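Local atomic coordinates of protelomerase (Agrobacterium tumefaciens, PDB entry 4F43), a protein that generates the covalently closed hairpin ends of the linear chromosome of its bacterium and binds and protects those DNA ends. Residues D35-M40 with R76-E81; D48-W53 with L90-G95; T67-I72 with A97-E102. The protein carries 1 engineered substitution. All blocks are in the same frame, centred on the assembly; numbering follows the deposited sequence.

Contact 1 (D35-M40 with R76-E81). With nucleotides of chain B.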
# COMPACT_ATOMS: atom_id res chain seq x y z
N ASP A 35 -25.45 5.75 11.64
CA ASP A 35 -26.69 6.51 11.68
C ASP A 35 -27.14 6.88 10.27
O ASP A 35 -28.33 7.04 10.01
CB ASP A 35 -26.52 7.78 12.52
CG ASP A 35 -26.11 7.48 13.95
OD1 ASP A 35 -26.37 6.35 14.41
OD2 ASP A 35 -25.53 8.37 14.60
N PHE A 36 -26.17 7.03 9.37
CA PHE A 36 -26.46 7.32 7.97
C PHE A 36 -27.19 6.14 7.33
O PHE A 36 -28.29 6.30 6.79
CB PHE A 36 -25.15 7.58 7.23
CG PHE A 36 -25.33 8.22 5.88
CD1 PHE A 36 -25.62 9.56 5.77
CD2 PHE A 36 -25.20 7.47 4.73
CE1 PHE A 36 -25.79 10.15 4.54
CE2 PHE A 36 -25.37 8.05 3.49
CZ PHE A 36 -25.66 9.39 3.39
N ILE A 37 -26.57 4.97 7.40
CA ILE A 37 -27.17 3.74 6.88
C ILE A 37 -28.51 3.47 7.55
O ILE A 37 -29.45 2.97 6.92
CB ILE A 37 -26.23 2.54 7.06
CG1 ILE A 37 -24.88 2.80 6.40
CG2 ILE A 37 -26.86 1.27 6.50
CD1 ILE A 37 -24.97 3.07 4.91
N ALA A 38 -28.61 3.80 8.84
CA ALA A 38 -29.85 3.64 9.59
C ALA A 38 -30.96 4.51 9.03
O ALA A 38 -32.08 4.05 8.82
CB ALA A 38 -29.62 3.95 11.06
N ALA A 39 -30.65 5.78 8.79
CA ALA A 39 -31.62 6.73 8.26
C ALA A 39 -32.00 6.40 6.82
O ALA A 39 -33.10 6.71 6.38
CB ALA A 39 -31.08 8.15 8.35
N MET A 40 -31.08 5.76 6.10
CA MET A 40 -31.34 5.38 4.71
C MET A 40 -32.41 4.29 4.59
O MET A 40 -33.01 4.12 3.53
CB MET A 40 -30.05 4.91 4.03
CG MET A 40 -29.08 6.03 3.71
SD MET A 40 -27.70 5.45 2.71
CE MET A 40 -28.59 4.78 1.30
N ARG A 76 -19.42 5.29 0.84
CA ARG A 76 -19.81 4.57 -0.36
C ARG A 76 -19.68 3.05 -0.20
O ARG A 76 -20.57 2.30 -0.61
CB ARG A 76 -19.00 5.04 -1.57
CG ARG A 76 -19.29 6.48 -1.97
CD ARG A 76 -18.46 6.89 -3.18
NE ARG A 76 -18.78 6.07 -4.35
CZ ARG A 76 -19.80 6.30 -5.17
NH1 ARG A 76 -20.60 7.34 -4.95
NH2 ARG A 76 -20.01 5.50 -6.21
N ASN A 77 -18.58 2.61 0.40
CA ASN A 77 -18.39 1.19 0.68
C ASN A 77 -19.44 0.67 1.65
O ASN A 77 -19.92 -0.46 1.51
CB ASN A 77 -16.98 0.93 1.21
CG ASN A 77 -15.93 1.00 0.13
OD1 ASN A 77 -16.20 0.72 -1.04
ND2 ASN A 77 -14.72 1.38 0.51
N ALA A 78 -19.79 1.49 2.64
CA ALA A 78 -20.83 1.13 3.59
C ALA A 78 -22.18 0.95 2.89
O ALA A 78 -22.93 0.03 3.20
CB ALA A 78 -20.93 2.18 4.69
N ILE A 79 -22.47 1.85 1.95
CA ILE A 79 -23.70 1.77 1.18
C ILE A 79 -23.72 0.52 0.31
O ILE A 79 -24.73 -0.18 0.24
CB ILE A 79 -23.89 3.01 0.28
CG1 ILE A 79 -23.97 4.28 1.13
CG2 ILE A 79 -25.14 2.88 -0.57
CD1 ILE A 79 -24.04 5.56 0.32
N ARG A 80 -22.60 0.23 -0.34
CA ARG A 80 -22.48 -0.96 -1.17
C ARG A 80 -22.67 -2.23 -0.34
O ARG A 80 -23.26 -3.20 -0.81
CB ARG A 80 -21.12 -1.01 -1.87
CG ARG A 80 -20.93 0.05 -2.94
CD ARG A 80 -19.59 -0.14 -3.64
NE ARG A 80 -19.35 0.89 -4.65
CZ ARG A 80 -19.67 0.78 -5.93
NH1 ARG A 80 -19.41 1.77 -6.78
NH2 ARG A 80 -20.24 -0.33 -6.38
N GLU A 81 -22.17 -2.20 0.89
CA GLU A 81 -22.29 -3.35 1.78
C GLU A 81 -23.72 -3.54 2.28
O GLU A 81 -24.22 -4.66 2.34
CB GLU A 81 -21.34 -3.21 2.97
CG GLU A 81 -21.37 -4.39 3.93
CD GLU A 81 -20.50 -4.17 5.16
OE1 GLU A 81 -20.25 -5.15 5.89
OE2 GLU A 81 -20.08 -3.02 5.39
P DT B 20 -14.96 5.30 -4.15
OP1 DT B 20 -16.19 4.51 -3.93
OP2 DT B 20 -14.58 6.35 -3.19
O5' DT B 20 -13.74 4.28 -4.29
C5' DT B 20 -13.85 3.14 -5.14
C4' DT B 20 -12.65 2.22 -4.99
O4' DT B 20 -11.45 2.93 -5.38
C3' DT B 20 -12.41 1.72 -3.57
O3' DT B 20 -11.98 0.36 -3.59
C2' DT B 20 -11.30 2.64 -3.06
C1' DT B 20 -10.51 2.90 -4.33
N1 DT B 20 -9.80 4.20 -4.31
C2 DT B 20 -8.45 4.24 -4.54
O2 DT B 20 -7.78 3.25 -4.78
N3 DT B 20 -7.90 5.49 -4.49
C4 DT B 20 -8.55 6.69 -4.24
O4 DT B 20 -7.96 7.76 -4.22
C5 DT B 20 -9.97 6.57 -4.00
C7 DT B 20 -10.80 7.78 -3.72
C6 DT B 20 -10.52 5.35 -4.05
P DA B 21 -11.71 -0.43 -2.21
OP1 DA B 21 -12.14 -1.83 -2.40
OP2 DA B 21 -12.28 0.38 -1.11
O5' DA B 21 -10.12 -0.40 -2.07
C5' DA B 21 -9.31 -1.19 -2.94
C4' DA B 21 -7.83 -1.04 -2.62
O4' DA B 21 -7.46 0.36 -2.68
C3' DA B 21 -7.40 -1.50 -1.23
O3' DA B 21 -6.05 -1.94 -1.27
C2' DA B 21 -7.51 -0.22 -0.42
C1' DA B 21 -6.93 0.76 -1.44
N9 DA B 21 -7.27 2.16 -1.22
C8 DA B 21 -8.49 2.69 -0.91
N7 DA B 21 -8.47 4.00 -0.78
C5 DA B 21 -7.15 4.34 -1.02
C6 DA B 21 -6.46 5.57 -1.04
N6 DA B 21 -7.01 6.76 -0.80
N1 DA B 21 -5.14 5.52 -1.32
C2 DA B 21 -4.55 4.35 -1.56
N3 DA B 21 -5.09 3.14 -1.57
C4 DA B 21 -6.40 3.21 -1.29

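Contact 2 (D48-W53 with L90-G95). With nucleotides of chain B.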
# COMPACT_ATOMS: atom_id res chain seq x y z
N ASP A 48 -34.82 13.43 -0.24
CA ASP A 48 -34.44 13.23 1.15
C ASP A 48 -33.08 12.55 1.25
O ASP A 48 -32.34 12.78 2.19
CB ASP A 48 -35.51 12.42 1.89
CG ASP A 48 -36.81 13.18 2.05
OD1 ASP A 48 -37.71 13.01 1.20
OD2 ASP A 48 -36.93 13.96 3.02
N MET A 49 -32.78 11.70 0.27
CA MET A 49 -31.44 11.12 0.16
C MET A 49 -30.45 12.26 -0.03
O MET A 49 -29.43 12.33 0.66
CB MET A 49 -31.36 10.18 -1.04
CG MET A 49 -32.27 8.97 -0.97
SD MET A 49 -32.06 7.90 -2.40
CE MET A 49 -33.27 6.62 -2.06
N GLN A 50 -30.77 13.15 -0.96
CA GLN A 50 -29.92 14.29 -1.27
C GLN A 50 -29.75 15.19 -0.06
O GLN A 50 -28.67 15.73 0.16
CB GLN A 50 -30.51 15.09 -2.44
CG GLN A 50 -29.59 16.18 -2.96
CD GLN A 50 -28.40 15.62 -3.71
OE1 GLN A 50 -28.54 14.71 -4.53
NE2 GLN A 50 -27.21 16.15 -3.43
N ALA A 51 -30.81 15.36 0.72
CA ALA A 51 -30.75 16.18 1.92
C ALA A 51 -29.85 15.54 2.98
O ALA A 51 -29.03 16.21 3.61
CB ALA A 51 -32.14 16.41 2.48
N LEU A 52 -30.02 14.23 3.16
CA LEU A 52 -29.23 13.47 4.11
C LEU A 52 -27.74 13.58 3.77
O LEU A 52 -26.91 13.86 4.64
CB LEU A 52 -29.66 12.00 4.10
CG LEU A 52 -29.18 11.08 5.21
CD1 LEU A 52 -29.68 11.55 6.57
CD2 LEU A 52 -29.62 9.64 4.95
N TRP A 53 -27.42 13.38 2.49
CA TRP A 53 -26.04 13.46 2.04
C TRP A 53 -25.50 14.89 2.11
O TRP A 53 -24.31 15.09 2.31
CB TRP A 53 -25.90 12.91 0.62
CG TRP A 53 -24.50 12.96 0.10
CD1 TRP A 53 -24.03 13.71 -0.94
CD2 TRP A 53 -23.37 12.23 0.61
NE1 TRP A 53 -22.68 13.48 -1.11
CE2 TRP A 53 -22.26 12.59 -0.17
CE3 TRP A 53 -23.21 11.32 1.66
CZ2 TRP A 53 -20.99 12.05 0.06
CZ3 TRP A 53 -21.94 10.79 1.88
CH2 TRP A 53 -20.85 11.16 1.09
N LEU A 90 -25.70 5.93 -4.44
CA LEU A 90 -24.35 5.82 -4.98
C LEU A 90 -24.09 6.90 -6.03
O LEU A 90 -22.95 7.27 -6.28
CB LEU A 90 -24.13 4.44 -5.58
CG LEU A 90 -24.15 3.27 -4.60
CD1 LEU A 90 -24.05 1.94 -5.33
CD2 LEU A 90 -23.03 3.42 -3.59
N LYS A 91 -25.16 7.40 -6.63
CA LYS A 91 -25.05 8.48 -7.61
C LYS A 91 -25.18 9.82 -6.91
O LYS A 91 -24.88 10.87 -7.48
CB LYS A 91 -26.12 8.34 -8.69
CG LYS A 91 -26.33 6.93 -9.20
CD LYS A 91 -25.03 6.32 -9.70
CE LYS A 91 -25.19 4.83 -9.99
NZ LYS A 91 -23.91 4.19 -10.37
N ILE A 92 -25.63 9.77 -5.66
CA ILE A 92 -25.80 10.97 -4.85
C ILE A 92 -24.62 11.13 -3.90
O ILE A 92 -24.03 12.21 -3.80
CB ILE A 92 -27.10 10.91 -4.03
CG1 ILE A 92 -28.31 10.82 -4.97
CG2 ILE A 92 -27.21 12.12 -3.12
CD1 ILE A 92 -29.63 10.71 -4.25
N ALA A 93 -24.28 10.06 -3.20
CA ALA A 93 -23.18 10.08 -2.24
C ALA A 93 -21.82 10.00 -2.92
O ALA A 93 -21.13 8.99 -2.83
CB ALA A 93 -23.33 8.96 -1.22
N THR A 94 -21.45 11.07 -3.61
CA THR A 94 -20.15 11.15 -4.25
C THR A 94 -19.55 12.54 -4.07
O THR A 94 -20.26 13.49 -3.73
CB THR A 94 -20.23 10.81 -5.75
OG1 THR A 94 -18.91 10.76 -6.30
CG2 THR A 94 -21.04 11.87 -6.49
N GLY A 95 -18.25 12.65 -4.30
CA GLY A 95 -17.56 13.92 -4.12
C GLY A 95 -17.78 14.89 -5.25
O GLY A 95 -18.10 14.49 -6.38
P DA B 19 -17.07 9.59 -8.92
OP1 DA B 19 -17.97 8.50 -8.50
OP2 DA B 19 -17.64 10.90 -9.33
O5' DA B 19 -16.02 9.87 -7.75
C5' DA B 19 -15.80 8.90 -6.72
C4' DA B 19 -14.76 7.86 -7.11
O4' DA B 19 -13.57 8.50 -7.64
C3' DA B 19 -14.20 7.05 -5.95
O3' DA B 19 -15.06 5.97 -5.61
C2' DA B 19 -12.88 6.53 -6.52
C1' DA B 19 -12.57 7.49 -7.66
N9 DA B 19 -11.24 8.10 -7.57
C8 DA B 19 -10.93 9.42 -7.38
N7 DA B 19 -9.64 9.65 -7.34
C5 DA B 19 -9.07 8.40 -7.51
C6 DA B 19 -7.73 7.96 -7.56
N6 DA B 19 -6.67 8.77 -7.44
N1 DA B 19 -7.51 6.64 -7.74
C2 DA B 19 -8.56 5.82 -7.86
N3 DA B 19 -9.86 6.12 -7.83
C4 DA B 19 -10.04 7.43 -7.65

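Contact 3 (T67-I72 with A97-E102). With nucleotides of chain B.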
# COMPACT_ATOMS: atom_id res chain seq x y z
N THR A 67 -8.77 13.65 3.43
CA THR A 67 -9.58 13.06 4.49
C THR A 67 -11.03 12.94 4.05
O THR A 67 -11.67 11.90 4.24
CB THR A 67 -9.52 13.90 5.78
OG1 THR A 67 -8.16 14.04 6.20
CG2 THR A 67 -10.32 13.25 6.89
N ILE A 68 -11.55 14.01 3.46
CA ILE A 68 -12.92 14.05 2.96
C ILE A 68 -13.15 12.97 1.91
O ILE A 68 -14.15 12.26 1.94
CB ILE A 68 -13.26 15.43 2.37
CG1 ILE A 68 -13.32 16.49 3.47
CG2 ILE A 68 -14.59 15.38 1.62
CD1 ILE A 68 -13.66 17.87 2.98
N ILE A 69 -12.21 12.85 0.97
CA ILE A 69 -12.29 11.85 -0.09
C ILE A 69 -12.29 10.43 0.48
O ILE A 69 -13.11 9.59 0.09
CB ILE A 69 -11.15 12.03 -1.11
CG1 ILE A 69 -11.31 13.36 -1.85
CG2 ILE A 69 -11.15 10.89 -2.10
CD1 ILE A 69 -10.15 13.70 -2.77
N SER A 70 -11.37 10.17 1.40
CA SER A 70 -11.27 8.87 2.06
C SER A 70 -12.57 8.52 2.78
O SER A 70 -13.08 7.40 2.68
CB SER A 70 -10.10 8.85 3.03
OG SER A 70 -8.88 9.18 2.38
N TYR A 71 -13.11 9.49 3.52
CA TYR A 71 -14.36 9.31 4.24
C TYR A 71 -15.51 9.03 3.28
O TYR A 71 -16.39 8.22 3.58
CB TYR A 71 -14.68 10.53 5.10
CG TYR A 71 -13.86 10.62 6.36
CD1 TYR A 71 -12.90 9.66 6.65
CD2 TYR A 71 -14.05 11.65 7.26
CE1 TYR A 71 -12.14 9.73 7.81
CE2 TYR A 71 -13.30 11.73 8.42
CZ TYR A 71 -12.35 10.77 8.68
OH TYR A 71 -11.60 10.85 9.83
N ILE A 72 -15.50 9.70 2.14
CA ILE A 72 -16.51 9.46 1.10
C ILE A 72 -16.40 8.02 0.61
O ILE A 72 -17.41 7.35 0.40
CB ILE A 72 -16.37 10.45 -0.07
CG1 ILE A 72 -16.87 11.83 0.35
CG2 ILE A 72 -17.17 9.97 -1.28
CD1 ILE A 72 -16.78 12.87 -0.74
N ALA A 97 -16.99 17.04 -8.29
CA ALA A 97 -16.10 16.70 -9.39
C ALA A 97 -14.86 17.60 -9.47
O ALA A 97 -13.83 17.21 -10.01
CB ALA A 97 -16.85 16.73 -10.71
N ALA A 98 -14.97 18.81 -8.92
CA ALA A 98 -13.87 19.76 -8.93
C ALA A 98 -12.88 19.48 -7.80
O ALA A 98 -11.80 20.08 -7.75
CB ALA A 98 -14.40 21.18 -8.84
N MET A 99 -13.25 18.58 -6.91
CA MET A 99 -12.38 18.20 -5.79
C MET A 99 -11.37 17.15 -6.25
O MET A 99 -10.18 17.24 -5.94
CB MET A 99 -13.22 17.66 -4.63
CG MET A 99 -12.41 17.18 -3.44
SD MET A 99 -13.46 16.63 -2.08
CE MET A 99 -14.39 15.32 -2.88
N TYR A 100 -11.86 16.16 -6.98
CA TYR A 100 -11.02 15.09 -7.50
C TYR A 100 -9.98 15.61 -8.50
O TYR A 100 -8.86 15.11 -8.56
CB TYR A 100 -11.88 14.00 -8.16
CG TYR A 100 -12.76 13.27 -7.18
CD1 TYR A 100 -12.24 12.72 -6.02
CD2 TYR A 100 -14.13 13.12 -7.42
CE1 TYR A 100 -13.05 12.05 -5.12
CE2 TYR A 100 -14.94 12.45 -6.52
CZ TYR A 100 -14.39 11.92 -5.38
OH TYR A 100 -15.20 11.25 -4.49
N ASP A 101 -10.37 16.62 -9.27
CA ASP A 101 -9.47 17.23 -10.24
C ASP A 101 -8.35 18.00 -9.54
O ASP A 101 -7.19 17.95 -9.97
CB ASP A 101 -10.24 18.16 -11.19
CG ASP A 101 -11.25 17.42 -12.03
OD1 ASP A 101 -11.18 16.17 -12.09
OD2 ASP A 101 -12.12 18.08 -12.64
N GLU A 102 -8.70 18.71 -8.48
CA GLU A 102 -7.71 19.41 -7.67
C GLU A 102 -6.77 18.40 -7.03
O GLU A 102 -5.56 18.62 -6.96
CB GLU A 102 -8.40 20.27 -6.60
CG GLU A 102 -7.44 21.05 -5.71
CD GLU A 102 -6.84 22.26 -6.40
OE1 GLU A 102 -7.17 22.51 -7.58
OE2 GLU A 102 -6.04 22.97 -5.76
P DA B 10 -7.43 16.51 8.85
OP1 DA B 10 -6.96 17.90 9.10
OP2 DA B 10 -8.73 16.28 8.19
O5' DA B 10 -6.31 15.74 8.00
C5' DA B 10 -5.00 15.62 8.53
C4' DA B 10 -4.17 14.67 7.68
O4' DA B 10 -4.66 13.32 7.82
C3' DA B 10 -4.20 14.95 6.18
O3' DA B 10 -3.00 15.61 5.80
C2' DA B 10 -4.32 13.57 5.53
C1' DA B 10 -4.18 12.61 6.70
N9 DA B 10 -4.95 11.37 6.56
C8 DA B 10 -6.29 11.19 6.72
N7 DA B 10 -6.69 9.95 6.52
C5 DA B 10 -5.52 9.28 6.21
C6 DA B 10 -5.24 7.93 5.89
N6 DA B 10 -6.16 6.96 5.83
N1 DA B 10 -3.96 7.60 5.64
C2 DA B 10 -3.02 8.55 5.70
N3 DA B 10 -3.15 9.84 5.98
C4 DA B 10 -4.44 10.14 6.23
P DA B 19 -17.07 9.59 -8.92
OP1 DA B 19 -17.97 8.50 -8.50
OP2 DA B 19 -17.64 10.90 -9.33
O5' DA B 19 -16.02 9.87 -7.75
C5' DA B 19 -15.80 8.90 -6.72
C4' DA B 19 -14.76 7.86 -7.11
O4' DA B 19 -13.57 8.50 -7.64
C3' DA B 19 -14.20 7.05 -5.95
O3' DA B 19 -15.06 5.97 -5.61
C2' DA B 19 -12.88 6.53 -6.52
C1' DA B 19 -12.57 7.49 -7.66
N9 DA B 19 -11.24 8.10 -7.57
C8 DA B 19 -10.93 9.42 -7.38
N7 DA B 19 -9.64 9.65 -7.34
C5 DA B 19 -9.07 8.40 -7.51
C6 DA B 19 -7.73 7.96 -7.56
N6 DA B 19 -6.67 8.77 -7.44
N1 DA B 19 -7.51 6.64 -7.74
C2 DA B 19 -8.56 5.82 -7.86
N3 DA B 19 -9.86 6.12 -7.83
C4 DA B 19 -10.04 7.43 -7.65
P DC B 9 -11.95 13.80 12.96
OP1 DC B 9 -12.14 15.04 13.75
OP2 DC B 9 -13.00 13.34 12.04
O5' DC B 9 -10.59 13.93 12.12
C5' DC B 9 -9.41 14.40 12.76
C4' DC B 9 -8.18 14.14 11.90
O4' DC B 9 -7.92 12.72 11.83
C3' DC B 9 -8.28 14.60 10.45
O3' DC B 9 -7.43 15.74 10.26
C2' DC B 9 -7.81 13.40 9.62
C1' DC B 9 -7.13 12.53 10.68
N1 DC B 9 -7.06 11.08 10.33
C2 DC B 9 -5.80 10.48 10.29
O2 DC B 9 -4.80 11.17 10.54
N3 DC B 9 -5.71 9.16 9.98
C4 DC B 9 -6.81 8.46 9.72
N4 DC B 9 -6.67 7.17 9.42
C5 DC B 9 -8.11 9.06 9.76
C6 DC B 9 -8.18 10.36 10.07
O HOH W 1 -14.22 8.72 -2.83

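Contact 1 (D35-M40 with R76-E81)
I37 and I79 meet in the apolar core of the helical bundle at the amino-terminal end of this fragment, where helix 28-40 packs on the flank of helix 65-82 turned away from the bound DNA. The two segment axes stay 10.6 Å apart at closest approach and cross at -44°, and large side chains bridge them. The CD1 methyl of I37, swung round by a bent chi2 (-59°), lies against the facing helix: it touches A78 CB at 4.1 Å and, at the same separation, I79 CG1. I79 leaves its own helix at a slant, and the far part of the side chain reaches across. There the SD of M40 rests against I79 CG1 at 4.2 Å, while I79 CD1 approaches the rim of the F36 ring near its plane, 4.2 Å from CE2. No hydrogen bond crosses the interface; the contact is purely apolar, between aliphatic carbons, a thioether and a ring edge. The neighbouring residues R76 and N77 instead carry polar groups to the DNA backbone. R76 NE, with the phosphate oxygen in the plane of the guanidinium, donates to OP1 of DT20 of chain B at 3.1 Å, somewhat bent at 138°. N77 ND2 donates to OP2 of DA21 of chain B, also at 3.1 Å, so consecutive phosphates of one strand are held by consecutive residues of one helix. M89 of helix 89-92 packs on F36, M40 and I79, Y75 meets F36 edge-to-face, and L52 of helix 46-59 lies against F36 and M40.

Contact 2 (D48-W53 with L90-G95)
Q50 and W53, one turn apart on helix 46-59, face I92 and A93, where the short helix 89-92 gives way to a loop; their CA atoms are 6.4 Å apart for Q50 and I92 and 6.2 Å for W53 and A93. The chain bends here through an inverse gamma turn centred on A93, closed by a 2.8 Å hydrogen bond from T94 N to I92 O. That turn lies flat on the indole of W53. A93 CA sits over the five-membered ring, 3.5 Å from its centroid and 16° off the ring normal, a CH-pi contact, and A93 CB continues over the benzene half at 3.7 Å from CE3. On the same face I92 O comes close to NE1, but from above the ring, at an angle too poor for a hydrogen bond. CG of W53 stands anti to its backbone N (chi1 -179°), beside the carbonyl carbon. I92 packs beside the indole: its CD1 meets M49 CB at 3.7 Å, the two side chains crossing at about a right angle, and its CG2 lies 3.2 Å from Q50 OE1. The amide end of Q50 has its polar partner elsewhere, NE2 being hydrogen-bonded to D54. On the far side of the turn, T94 OG1 comes within 3.3 Å of both OP1 and OP2 of DA19 of chain B. Helix 65-82 flanks residues 90-95 through I79, which packs on L90 and A93, and through R76, which touches T94; M89 lies against M49 and W53, and L52 turns to helix 28-40.

Contact 3 (T67-I72 with A97-E102)
I69 and Y100 are the nearest residues of two helical segments that cross steeply, at -120°, with axes 11.4 Å apart at closest approach and the CA atoms of this pair separated by 8.2 Å. M99, Y100 and I69 carry most of the contact between the separated backbones. M99 runs out fully extended until chi3 (59°) folds its CE back. That methyl touches I69 CG1 at 3.8 Å and meets I72 CD1 tip to tip at 4.0 Å, while SD rests against CG2 of I68. Y100 presents its edge to I69, whose CG2 lies in the ring plane 3.8 Å from CE1. Helix 65-82 lies on the DNA here: the hydrogen bond between S70 OG and N6 of an adenine, a group on the major-groove edge of the base, is consistent with base recognition, and T67 OG1 donates to OP2 of DA10 of chain B at 3.1 Å. Y71 carries its ring edge toward OP2 of DC9 of chain B. From the other segment, Y100 joins this surface. One ring face is backed near the rim by M99 CE, and the opposite face lies toward O4' of DA19 of chain B, with the sugar-phosphate backbone of that nucleotide running close to CE2 and OH. A water spans the two segments, accepting from Y100 OH at 3.2 Å and donating to I69 O at the same length; a weak hydrogen bond also links Y100 OH to G95 N. Q65, earlier on helix 65-82, touches M99 and E102.

How the contacts relate
Helix 65-82 is common to contacts 1 and 3, whose centres lie about 19 Å apart. Contact 2 lies about 11 Å from contact 1 and 14 Å from contact 3, centre to centre, and touches both. F36 CZ packs on W53 CE3 at 3.6 Å, merging the cores of contacts 1 and 2. R76 NH1 also probably hydrogen-bonds L90 O and A93 O, each at 2.7 Å, so the arginine that holds DT20 of chain B also braces the turn lying on W53. Toward contact 3, G95 CA meets I72 CD1 at 3.6 Å. T94 and Y100 approach DA19 of chain B, and R76 and N77 the next two phosphates, so residues of all three contacts line consecutive nucleotides 19-21.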